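Local coordinates for Lin2891 protein (Listeria innocua, PDB 3DB0) that probably belongs to the flavin-binding pyridoxamine 5'-phosphate oxidase family and may act as an oxidoreductase, though its substrate is not established, at residues B[33-38]-B[52-57]; B[43-48]-B[113-118]; B[65-70]-B[77-82]. One frame throughout, in Å; residues are numbered along the deposited sequence.

Interaction 1 (B[33-38]-B[52-57]); sequences RYMTFL and LPKTEE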
loop_
_atom_site.group_PDB
_atom_site.type_symbol
_atom_site.label_atom_id
_atom_site.label_comp_id
_atom_site.label_asym_id
_atom_site.label_seq_id
_atom_site.Cartn_x
_atom_site.Cartn_y
_atom_site.Cartn_z
ATOM N N ARG B 33 -6.212 -15.095 -4.074
ATOM C CA ARG B 33 -5.440 -14.072 -4.738
ATOM C C ARG B 33 -5.344 -12.807 -3.910
ATOM O O ARG B 33 -6.265 -12.447 -3.213
ATOM C CB ARG B 33 -6.068 -13.690 -6.082
ATOM C CG ARG B 33 -6.356 -14.848 -7.007
ATOM C CD ARG B 33 -7.101 -14.371 -8.226
ATOM N NE ARG B 33 -7.346 -15.427 -9.227
ATOM C CZ ARG B 33 -8.445 -16.173 -9.298
ATOM N NH1 ARG B 33 -9.379 -16.036 -8.397
ATOM N NH2 ARG B 33 -8.581 -17.086 -10.246
ATOM N N TYR B 34 -4.203 -12.147 -4.025
ATOM C CA TYR B 34 -3.986 -10.868 -3.380
ATOM C C TYR B 34 -4.542 -9.799 -4.288
ATOM O O TYR B 34 -4.414 -9.862 -5.511
ATOM C CB TYR B 34 -2.528 -10.552 -3.134
ATOM C CG TYR B 34 -1.963 -11.213 -1.925
ATOM C CD1 TYR B 34 -2.225 -10.732 -0.672
ATOM C CD2 TYR B 34 -1.203 -12.367 -2.032
ATOM C CE1 TYR B 34 -1.712 -11.343 0.437
ATOM C CE2 TYR B 34 -0.706 -13.003 -0.897
ATOM C CZ TYR B 34 -0.950 -12.490 0.300
ATOM O OH TYR B 34 -0.485 -13.109 1.441
HETATM N N MSE B 35 -5.231 -8.842 -3.706
HETATM C CA MSE B 35 -5.700 -7.733 -4.503
HETATM C C MSE B 35 -6.104 -6.515 -3.659
HETATM O O MSE B 35 -6.108 -6.543 -2.425
HETATM C CB MSE B 35 -6.849 -8.150 -5.423
HETATM C CG MSE B 35 -8.092 -8.596 -4.620
HETATM SE SE MSE B 35 -9.467 -9.448 -5.652
HETATM C CE MSE B 35 -8.424 -11.094 -6.019
ATOM N N THR B 36 -6.404 -5.445 -4.380
ATOM C CA THR B 36 -6.771 -4.156 -3.792
ATOM C C THR B 36 -8.257 -4.140 -3.542
ATOM O O THR B 36 -9.071 -4.575 -4.400
ATOM C CB THR B 36 -6.344 -2.986 -4.701
ATOM O OG1 THR B 36 -4.948 -3.097 -4.888
ATOM C CG2 THR B 36 -6.652 -1.572 -4.094
ATOM N N PHE B 37 -8.556 -3.708 -2.317
ATOM C CA PHE B 37 -9.890 -3.493 -1.820
ATOM C C PHE B 37 -10.118 -2.050 -1.404
ATOM O O PHE B 37 -9.377 -1.523 -0.578
ATOM C CB PHE B 37 -10.162 -4.374 -0.606
ATOM C CG PHE B 37 -10.200 -5.853 -0.930
ATOM C CD1 PHE B 37 -11.384 -6.465 -1.369
ATOM C CD2 PHE B 37 -9.059 -6.604 -0.899
ATOM C CE1 PHE B 37 -11.418 -7.810 -1.684
ATOM C CE2 PHE B 37 -9.087 -7.954 -1.249
ATOM C CZ PHE B 37 -10.265 -8.547 -1.643
ATOM N N LEU B 38 -11.169 -1.445 -1.958
ATOM C CA LEU B 38 -11.698 -0.166 -1.469
ATOM C C LEU B 38 -12.902 -0.537 -0.591
ATOM O O LEU B 38 -13.447 -1.659 -0.671
ATOM C CB LEU B 38 -12.158 0.735 -2.646
ATOM C CG LEU B 38 -11.008 0.992 -3.641
ATOM C CD1 LEU B 38 -11.289 2.028 -4.707
ATOM C CD2 LEU B 38 -9.835 1.480 -2.867
ATOM N N LEU B 52 -11.639 -11.806 -16.782
ATOM C CA LEU B 52 -10.721 -12.444 -15.840
ATOM C C LEU B 52 -11.385 -13.606 -15.143
ATOM O O LEU B 52 -12.564 -13.577 -14.949
ATOM C CB LEU B 52 -10.234 -11.457 -14.818
ATOM C CG LEU B 52 -9.307 -10.383 -15.430
ATOM C CD1 LEU B 52 -8.599 -9.583 -14.355
ATOM C CD2 LEU B 52 -8.310 -11.053 -16.332
ATOM N N PRO B 53 -10.623 -14.644 -14.809
ATOM C CA PRO B 53 -11.137 -15.791 -14.083
ATOM C C PRO B 53 -11.862 -15.405 -12.773
ATOM O O PRO B 53 -12.902 -15.966 -12.508
ATOM C CB PRO B 53 -9.884 -16.621 -13.793
ATOM C CG PRO B 53 -8.961 -16.306 -14.936
ATOM C CD PRO B 53 -9.279 -14.901 -15.375
ATOM N N LYS B 54 -11.354 -14.464 -11.991
ATOM C CA LYS B 54 -12.014 -14.149 -10.719
ATOM C C LYS B 54 -13.399 -13.571 -10.939
ATOM O O LYS B 54 -14.305 -13.814 -10.169
ATOM C CB LYS B 54 -11.189 -13.246 -9.816
ATOM C CG LYS B 54 -10.951 -11.848 -10.340
ATOM C CD LYS B 54 -10.128 -11.041 -9.351
ATOM C CE LYS B 54 -9.871 -9.657 -9.895
ATOM N NZ LYS B 54 -8.665 -8.998 -9.318
ATOM N N THR B 55 -13.588 -12.859 -12.047
ATOM C CA THR B 55 -14.886 -12.341 -12.390
ATOM C C THR B 55 -15.869 -13.450 -12.730
ATOM O O THR B 55 -17.019 -13.409 -12.304
ATOM C CB THR B 55 -14.813 -11.414 -13.617
ATOM O OG1 THR B 55 -13.943 -10.324 -13.303
ATOM C CG2 THR B 55 -16.221 -10.929 -14.012
ATOM N N GLU B 56 -15.435 -14.422 -13.530
ATOM C CA GLU B 56 -16.288 -15.559 -13.870
ATOM C C GLU B 56 -16.564 -16.445 -12.662
ATOM O O GLU B 56 -17.647 -17.044 -12.537
ATOM C CB GLU B 56 -15.714 -16.381 -15.041
ATOM C CG GLU B 56 -16.644 -17.515 -15.514
ATOM C CD GLU B 56 -17.978 -17.017 -16.061
ATOM O OE1 GLU B 56 -18.071 -15.832 -16.427
ATOM O OE2 GLU B 56 -18.925 -17.826 -16.124
ATOM N N GLU B 57 -15.586 -16.562 -11.771
ATOM C CA GLU B 57 -15.789 -17.351 -10.577
ATOM C C GLU B 57 -16.961 -16.796 -9.759
ATOM O O GLU B 57 -17.869 -17.536 -9.344
ATOM C CB GLU B 57 -14.511 -17.411 -9.746
ATOM C CG GLU B 57 -13.492 -18.333 -10.356
ATOM C CD GLU B 57 -12.082 -18.038 -9.889
ATOM O OE1 GLU B 57 -11.958 -17.401 -8.859
ATOM O OE2 GLU B 57 -11.097 -18.404 -10.572
#

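Interaction 2 (B[43-48]-B[113-118]); sequences TLYTPS and FVVIKI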
loop_
_atom_site.group_PDB
_atom_site.type_symbol
_atom_site.label_atom_id
_atom_site.label_comp_id
_atom_site.label_asym_id
_atom_site.label_seq_id
_atom_site.Cartn_x
_atom_site.Cartn_y
_atom_site.Cartn_z
ATOM N N THR B 43 -18.984 -2.339 3.229
ATOM C CA THR B 43 -19.025 -2.892 1.847
ATOM C C THR B 43 -17.648 -2.785 1.156
ATOM O O THR B 43 -17.008 -1.739 1.152
ATOM C CB THR B 43 -20.137 -2.266 0.992
ATOM O OG1 THR B 43 -21.410 -2.633 1.544
ATOM C CG2 THR B 43 -20.101 -2.771 -0.459
ATOM N N LEU B 44 -17.192 -3.894 0.590
ATOM C CA LEU B 44 -15.919 -3.924 -0.106
ATOM C C LEU B 44 -16.109 -3.939 -1.628
ATOM O O LEU B 44 -17.147 -4.392 -2.164
ATOM C CB LEU B 44 -15.101 -5.132 0.301
ATOM C CG LEU B 44 -14.639 -5.316 1.750
ATOM C CD1 LEU B 44 -13.699 -6.498 1.812
ATOM C CD2 LEU B 44 -13.945 -4.150 2.343
ATOM N N TYR B 45 -15.132 -3.361 -2.307
ATOM C CA TYR B 45 -15.126 -3.268 -3.772
ATOM C C TYR B 45 -13.722 -3.623 -4.216
ATOM O O TYR B 45 -12.725 -3.260 -3.591
ATOM C CB TYR B 45 -15.492 -1.863 -4.280
ATOM C CG TYR B 45 -16.898 -1.395 -3.946
ATOM C CD1 TYR B 45 -17.997 -1.820 -4.689
ATOM C CD2 TYR B 45 -17.114 -0.479 -2.954
ATOM C CE1 TYR B 45 -19.289 -1.383 -4.397
ATOM C CE2 TYR B 45 -18.391 -0.025 -2.656
ATOM C CZ TYR B 45 -19.472 -0.486 -3.375
ATOM O OH TYR B 45 -20.725 -0.079 -3.054
ATOM N N THR B 46 -13.633 -4.461 -5.230
ATOM C CA THR B 46 -12.341 -4.761 -5.776
ATOM C C THR B 46 -12.461 -4.751 -7.338
ATOM O O THR B 46 -13.436 -5.311 -7.915
ATOM C CB THR B 46 -11.782 -6.101 -5.188
ATOM O OG1 THR B 46 -10.433 -6.264 -5.591
ATOM C CG2 THR B 46 -12.594 -7.292 -5.654
ATOM N N PRO B 47 -11.460 -4.147 -8.014
ATOM C CA PRO B 47 -11.424 -4.055 -9.475
ATOM C C PRO B 47 -11.181 -5.357 -10.162
ATOM O O PRO B 47 -10.542 -6.262 -9.629
ATOM C CB PRO B 47 -10.289 -3.047 -9.763
ATOM C CG PRO B 47 -9.503 -2.979 -8.524
ATOM C CD PRO B 47 -10.282 -3.537 -7.382
ATOM N N SER B 48 -11.733 -5.476 -11.361
ATOM C CA SER B 48 -11.495 -6.689 -12.144
ATOM C C SER B 48 -11.733 -6.412 -13.626
ATOM O O SER B 48 -12.052 -5.290 -14.001
ATOM C CB SER B 48 -12.361 -7.814 -11.609
ATOM O OG SER B 48 -12.021 -9.045 -12.206
ATOM N N PHE B 113 -13.338 -2.937 -17.857
ATOM C CA PHE B 113 -13.287 -2.682 -16.417
ATOM C C PHE B 113 -14.613 -3.046 -15.716
ATOM O O PHE B 113 -15.713 -2.733 -16.154
ATOM C CB PHE B 113 -12.893 -1.246 -16.106
ATOM C CG PHE B 113 -12.675 -0.979 -14.626
ATOM C CD1 PHE B 113 -11.547 -1.421 -14.006
ATOM C CD2 PHE B 113 -13.583 -0.259 -13.893
ATOM C CE1 PHE B 113 -11.328 -1.166 -12.657
ATOM C CE2 PHE B 113 -13.378 0.025 -12.581
ATOM C CZ PHE B 113 -12.244 -0.419 -11.946
ATOM N N VAL B 114 -14.471 -3.742 -14.604
ATOM C CA VAL B 114 -15.622 -4.129 -13.819
ATOM C C VAL B 114 -15.228 -4.019 -12.371
ATOM O O VAL B 114 -14.043 -3.913 -12.031
ATOM C CB VAL B 114 -16.098 -5.554 -14.134
ATOM C CG1 VAL B 114 -16.489 -5.658 -15.594
ATOM C CG2 VAL B 114 -15.027 -6.579 -13.743
ATOM N N VAL B 115 -16.252 -4.001 -11.531
ATOM C CA VAL B 115 -16.063 -3.892 -10.109
ATOM C C VAL B 115 -16.828 -5.023 -9.415
ATOM O O VAL B 115 -18.004 -5.263 -9.721
ATOM C CB VAL B 115 -16.499 -2.499 -9.580
ATOM C CG1 VAL B 115 -16.507 -2.437 -7.982
ATOM C CG2 VAL B 115 -15.629 -1.352 -10.220
ATOM N N ILE B 116 -16.093 -5.748 -8.578
ATOM C CA ILE B 116 -16.634 -6.757 -7.697
ATOM C C ILE B 116 -16.994 -6.119 -6.374
ATOM O O ILE B 116 -16.154 -5.568 -5.634
ATOM C CB ILE B 116 -15.697 -7.953 -7.498
ATOM C CG1 ILE B 116 -15.391 -8.559 -8.872
ATOM C CG2 ILE B 116 -16.372 -8.990 -6.536
ATOM C CD1 ILE B 116 -14.212 -9.551 -8.945
ATOM N N LYS B 117 -18.292 -6.190 -6.093
ATOM C CA LYS B 117 -18.864 -5.663 -4.859
ATOM C C LYS B 117 -18.971 -6.809 -3.913
ATOM O O LYS B 117 -19.421 -7.891 -4.296
ATOM C CB LYS B 117 -20.262 -5.092 -5.106
ATOM C CG LYS B 117 -20.980 -4.576 -3.838
ATOM C CD LYS B 117 -22.493 -4.299 -4.096
ATOM C CE LYS B 117 -23.053 -3.524 -2.964
ATOM N NZ LYS B 117 -24.511 -3.201 -3.117
ATOM N N ILE B 118 -18.529 -6.606 -2.684
ATOM C CA ILE B 118 -18.657 -7.665 -1.683
ATOM C C ILE B 118 -19.447 -7.178 -0.494
ATOM O O ILE B 118 -19.015 -6.269 0.245
ATOM C CB ILE B 118 -17.288 -8.226 -1.231
ATOM C CG1 ILE B 118 -16.533 -8.796 -2.442
ATOM C CG2 ILE B 118 -17.464 -9.254 -0.103
ATOM C CD1 ILE B 118 -15.067 -8.847 -2.273
#

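Interaction 3 (B[65-70]-B[77-82]); sequences CVLIGY and FLEING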
loop_
_atom_site.group_PDB
_atom_site.type_symbol
_atom_site.label_atom_id
_atom_site.label_comp_id
_atom_site.label_asym_id
_atom_site.label_seq_id
_atom_site.Cartn_x
_atom_site.Cartn_y
_atom_site.Cartn_z
ATOM N N CYS B 65 -14.524 -15.378 0.601
ATOM C CA CYS B 65 -13.956 -15.134 1.886
ATOM C C CYS B 65 -12.796 -14.133 1.705
ATOM O O CYS B 65 -11.899 -14.384 0.894
ATOM C CB CYS B 65 -13.426 -16.448 2.477
ATOM S SG CYS B 65 -12.672 -16.189 4.154
ATOM N N VAL B 66 -12.793 -13.024 2.458
ATOM C CA VAL B 66 -11.662 -12.051 2.416
ATOM C C VAL B 66 -10.895 -11.998 3.747
ATOM O O VAL B 66 -11.490 -11.982 4.812
ATOM C CB VAL B 66 -12.149 -10.625 2.077
ATOM C CG1 VAL B 66 -10.959 -9.622 1.988
ATOM C CG2 VAL B 66 -12.915 -10.652 0.767
ATOM N N LEU B 67 -9.581 -12.040 3.640
ATOM C CA LEU B 67 -8.690 -11.850 4.756
ATOM C C LEU B 67 -7.982 -10.539 4.461
ATOM O O LEU B 67 -7.434 -10.328 3.365
ATOM C CB LEU B 67 -7.644 -12.953 4.903
ATOM C CG LEU B 67 -8.134 -14.365 5.268
ATOM C CD1 LEU B 67 -6.927 -15.283 5.431
ATOM C CD2 LEU B 67 -8.843 -14.248 6.543
ATOM N N ILE B 68 -8.030 -9.666 5.453
ATOM C CA ILE B 68 -7.453 -8.346 5.335
ATOM C C ILE B 68 -6.999 -7.827 6.658
ATOM O O ILE B 68 -7.655 -7.984 7.675
ATOM C CB ILE B 68 -8.422 -7.323 4.588
ATOM C CG1 ILE B 68 -7.778 -5.909 4.424
ATOM C CG2 ILE B 68 -9.764 -7.164 5.309
ATOM C CD1 ILE B 68 -8.315 -5.169 3.226
ATOM N N GLY B 69 -5.788 -7.256 6.653
ATOM C CA GLY B 69 -5.262 -6.579 7.828
ATOM C C GLY B 69 -4.070 -7.216 8.519
ATOM O O GLY B 69 -3.511 -6.634 9.422
ATOM N N TYR B 70 -3.624 -8.359 8.015
ATOM C CA TYR B 70 -2.514 -9.083 8.601
ATOM C C TYR B 70 -1.154 -8.472 8.162
ATOM O O TYR B 70 -0.680 -8.692 7.057
ATOM C CB TYR B 70 -2.648 -10.579 8.297
ATOM C CG TYR B 70 -1.582 -11.430 8.910
ATOM C CD1 TYR B 70 -1.814 -12.130 10.075
ATOM C CD2 TYR B 70 -0.293 -11.459 8.359
ATOM C CE1 TYR B 70 -0.820 -12.864 10.681
ATOM C CE2 TYR B 70 0.721 -12.195 8.955
ATOM C CZ TYR B 70 0.438 -12.900 10.119
ATOM O OH TYR B 70 1.418 -13.648 10.701
ATOM N N PHE B 77 -6.700 -8.797 12.639
ATOM C CA PHE B 77 -7.108 -8.737 11.249
ATOM C C PHE B 77 -8.517 -9.242 11.104
ATOM O O PHE B 77 -9.137 -9.658 12.076
ATOM C CB PHE B 77 -6.135 -9.473 10.326
ATOM C CG PHE B 77 -6.021 -10.919 10.599
ATOM C CD1 PHE B 77 -5.179 -11.374 11.604
ATOM C CD2 PHE B 77 -6.780 -11.840 9.873
ATOM C CE1 PHE B 77 -5.097 -12.727 11.884
ATOM C CE2 PHE B 77 -6.702 -13.178 10.159
ATOM C CZ PHE B 77 -5.847 -13.625 11.157
ATOM N N LEU B 78 -9.017 -9.175 9.881
ATOM C CA LEU B 78 -10.371 -9.539 9.601
ATOM C C LEU B 78 -10.509 -10.735 8.703
ATOM O O LEU B 78 -9.771 -10.904 7.725
ATOM C CB LEU B 78 -11.102 -8.360 8.897
ATOM C CG LEU B 78 -11.202 -7.022 9.635
ATOM C CD1 LEU B 78 -11.773 -5.908 8.648
ATOM C CD2 LEU B 78 -12.009 -7.229 10.902
ATOM N N GLU B 79 -11.489 -11.555 9.077
ATOM C CA GLU B 79 -11.971 -12.621 8.219
ATOM C C GLU B 79 -13.415 -12.244 7.858
ATOM O O GLU B 79 -14.284 -12.116 8.718
ATOM C CB GLU B 79 -11.890 -13.987 8.901
ATOM C CG GLU B 79 -12.606 -14.979 8.083
ATOM C CD GLU B 79 -12.716 -16.373 8.695
ATOM O OE1 GLU B 79 -12.075 -16.697 9.708
ATOM O OE2 GLU B 79 -13.478 -17.159 8.120
ATOM N N ILE B 80 -13.655 -12.013 6.577
ATOM C CA ILE B 80 -14.944 -11.582 6.061
ATOM C C ILE B 80 -15.547 -12.621 5.079
ATOM O O ILE B 80 -14.961 -12.924 4.049
ATOM C CB ILE B 80 -14.767 -10.270 5.276
ATOM C CG1 ILE B 80 -14.197 -9.176 6.175
ATOM C CG2 ILE B 80 -16.088 -9.823 4.632
ATOM C CD1 ILE B 80 -13.826 -7.889 5.491
ATOM N N ASN B 81 -16.723 -13.159 5.395
ATOM C CA ASN B 81 -17.409 -14.112 4.499
ATOM C C ASN B 81 -18.560 -13.335 3.983
ATOM O O ASN B 81 -19.300 -12.711 4.754
ATOM C CB ASN B 81 -17.848 -15.363 5.241
ATOM C CG ASN B 81 -16.647 -16.155 5.797
ATOM O OD1 ASN B 81 -16.367 -16.108 6.990
ATOM N ND2 ASN B 81 -15.906 -16.797 4.929
ATOM N N GLY B 82 -18.649 -13.291 2.656
ATOM C CA GLY B 82 -19.634 -12.457 2.006
ATOM C C GLY B 82 -20.096 -12.941 0.659
ATOM O O GLY B 82 -19.711 -13.985 0.196
#

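Interaction 1 (B[33-38]-B[52-57])
The guanidinium of Arg33 meets the carboxylate of Glu57 at its edge, while one face is covered from the start of helix 53-60 by Lys54, whose CB comes within 3.6 Å of Arg33 NH1. The backbone N of Lys54 stands above the same plane, offset toward the rim. Pro53 CB approaches Arg33 NH2 obliquely, at 3.8 Å. The two charged groups reach toward each other tip to tip, their planes 27° apart, in an end-on bidentate salt bridge: Arg33 NH1 donates to Glu57 OE1 at 3.0 Å, and Arg33 NH2 to Glu57 OE2 at 2.9 Å. Both bonds are nearly straight and use the syn side of each oxygen. Such a pairing illustrates how two parallel bonds fix the rotation of both flat groups at once. The Arg33 chain, extended from CG to NE, spans most of the gap to the helix, and Ser24 on strand 19-26 gives Glu57 OE1 a further hydrogen bond.

Beside this bridge, Met35, a selenomethionine, reaches tip to tip toward Lys54. Its bend at chi3 (69°) sets CE 3.7 Å from Lys54 CD, and SE lies 3.8 Å from Lys54 NZ. The ammonium finds its polar partners elsewhere, in the carbonyl of Asp103 of a second subunit and, weakly, in Pro47 O.

The axes of strand 33-36 and helix 53-57 run almost perpendicular and 12.4 Å apart, so long side chains carry the contact. The helix thus sits beside the barrel, tied to strand 29-40 by the Arg33-Glu57 bridge, with strand 43-49 coming between the two in sequence. Strand 19-26 flanks Arg33 and Met35, and strand 43-49 packs against Met35 and Lys54.

Interaction 2 (B[43-48]-B[113-118])
Thr46 and Ile116 face each other at the middle of two antiparallel strands, joined by two backbone hydrogen bonds, Thr46 N to Ile116 O and Ile116 N to Thr46 O, both 2.8 Å. Leu44 with Ile118 and Ser48 with Val114 repeat this double pairing, whereas Tyr45 with Lys117 and Pro47 with Val115 are the non-hydrogen-bonded pairs between them. Pro47, which has no N-H to donate, thus stands at a non-hydrogen-bonded position of this pair.

The tightly packed side carries Leu44, Thr46, Ser48, Val114, Ile116 and Ile118. Thr46 CG2 lies alongside Ile116, 3.7 Å from its CB, and Ser48 CB rests 3.7 Å from Ile116 CD1. The hydroxyls on this face are buried but satisfied, Thr46 OG1 by Thr36 O and Ser48 OG by Thr55 OG1.

On the other face the end with Thr43 and Lys117 is partly exposed. Tyr45, itself buried against helix 90-100, runs side by side with Lys117, its CE1 3.7 Å from Lys117 CG. The Pro47, Val115 and Phe113 end is buried: Pro47 CB lies 3.6 Å from Phe113 CE1.

One face turned inward and the other partly covered by helix 90-100 and, at its Phe113 end, by a neighbouring subunit is consistent with the closed antiparallel barrel of the FMN-binding split-barrel family.

Interaction 3 (B[65-70]-B[77-82])
Val66 with Ile80 and Ile68 with Leu78 form two antiparallel hydrogen-bonded pairs, the shortest backbone bond being Val66 N to Ile80 O, 2.7 Å. The longest, Ile68 N to Leu78 O, is 3.1 Å. On the face of these four residues, the side chains meet by apolar contact alone: Ile68 CG2 lies 4.0 Å from Leu78 CB and 4.1 Å from Ile80 CD1, with helix 6-16 packing on Ile68 and Leu78.

Cys65, Leu67 and Glu79 occupy the other face. Leu67 runs beside Glu79, its CD2 3.9 Å from Glu79 CB, and the same methyl comes to the edge of the Phe77 ring. Beyond the paired strands, Tyr70 turns its ring edge toward the face of Phe77, a T-shaped pair with centroids 5.5 Å apart and planes at 76°. A chi1 of 62° puts Phe77 CG between the backbone N and the carbonyl carbon, 4.1 Å from Tyr70 CB. Gly69 makes the link at phi 113°, a conformation in which a CB would press on the preceding carbonyl oxygen and on Phe77 CB. Tyr34 of a third subunit adds its ring to both aromatics.

Glu79 OE1 forms a salt bridge with Arg124 on strand 113-126, so this buried carboxylate probably keeps its charge. Elsewhere the hairpin is held by backbone bonds and apolar or aromatic packing, and its aromatic end serves the subunit interface.

All three contacts belong to one closed antiparallel barrel. Interactions 1 and 2 have centres about 8 Å apart and alternate along the chain, sharing the neighbouring strands 29-40 and 43-49. Interaction 3 lies about 14 and 15 Å from the centres of interactions 1 and 2; it follows interaction 1 in sequence and falls between the two segments of interaction 2, whose strand 113-126 neighbours strand 77-86. Inside the barrel the contacts converge: Phe37 packs on Val66, and Leu44 on Ile80. Outside it, interactions 1 and 2 touch a second subunit, while interaction 3 and Tyr34, on the strand of interaction 1, meet a third, so the same barrel faces two neighbouring subunits.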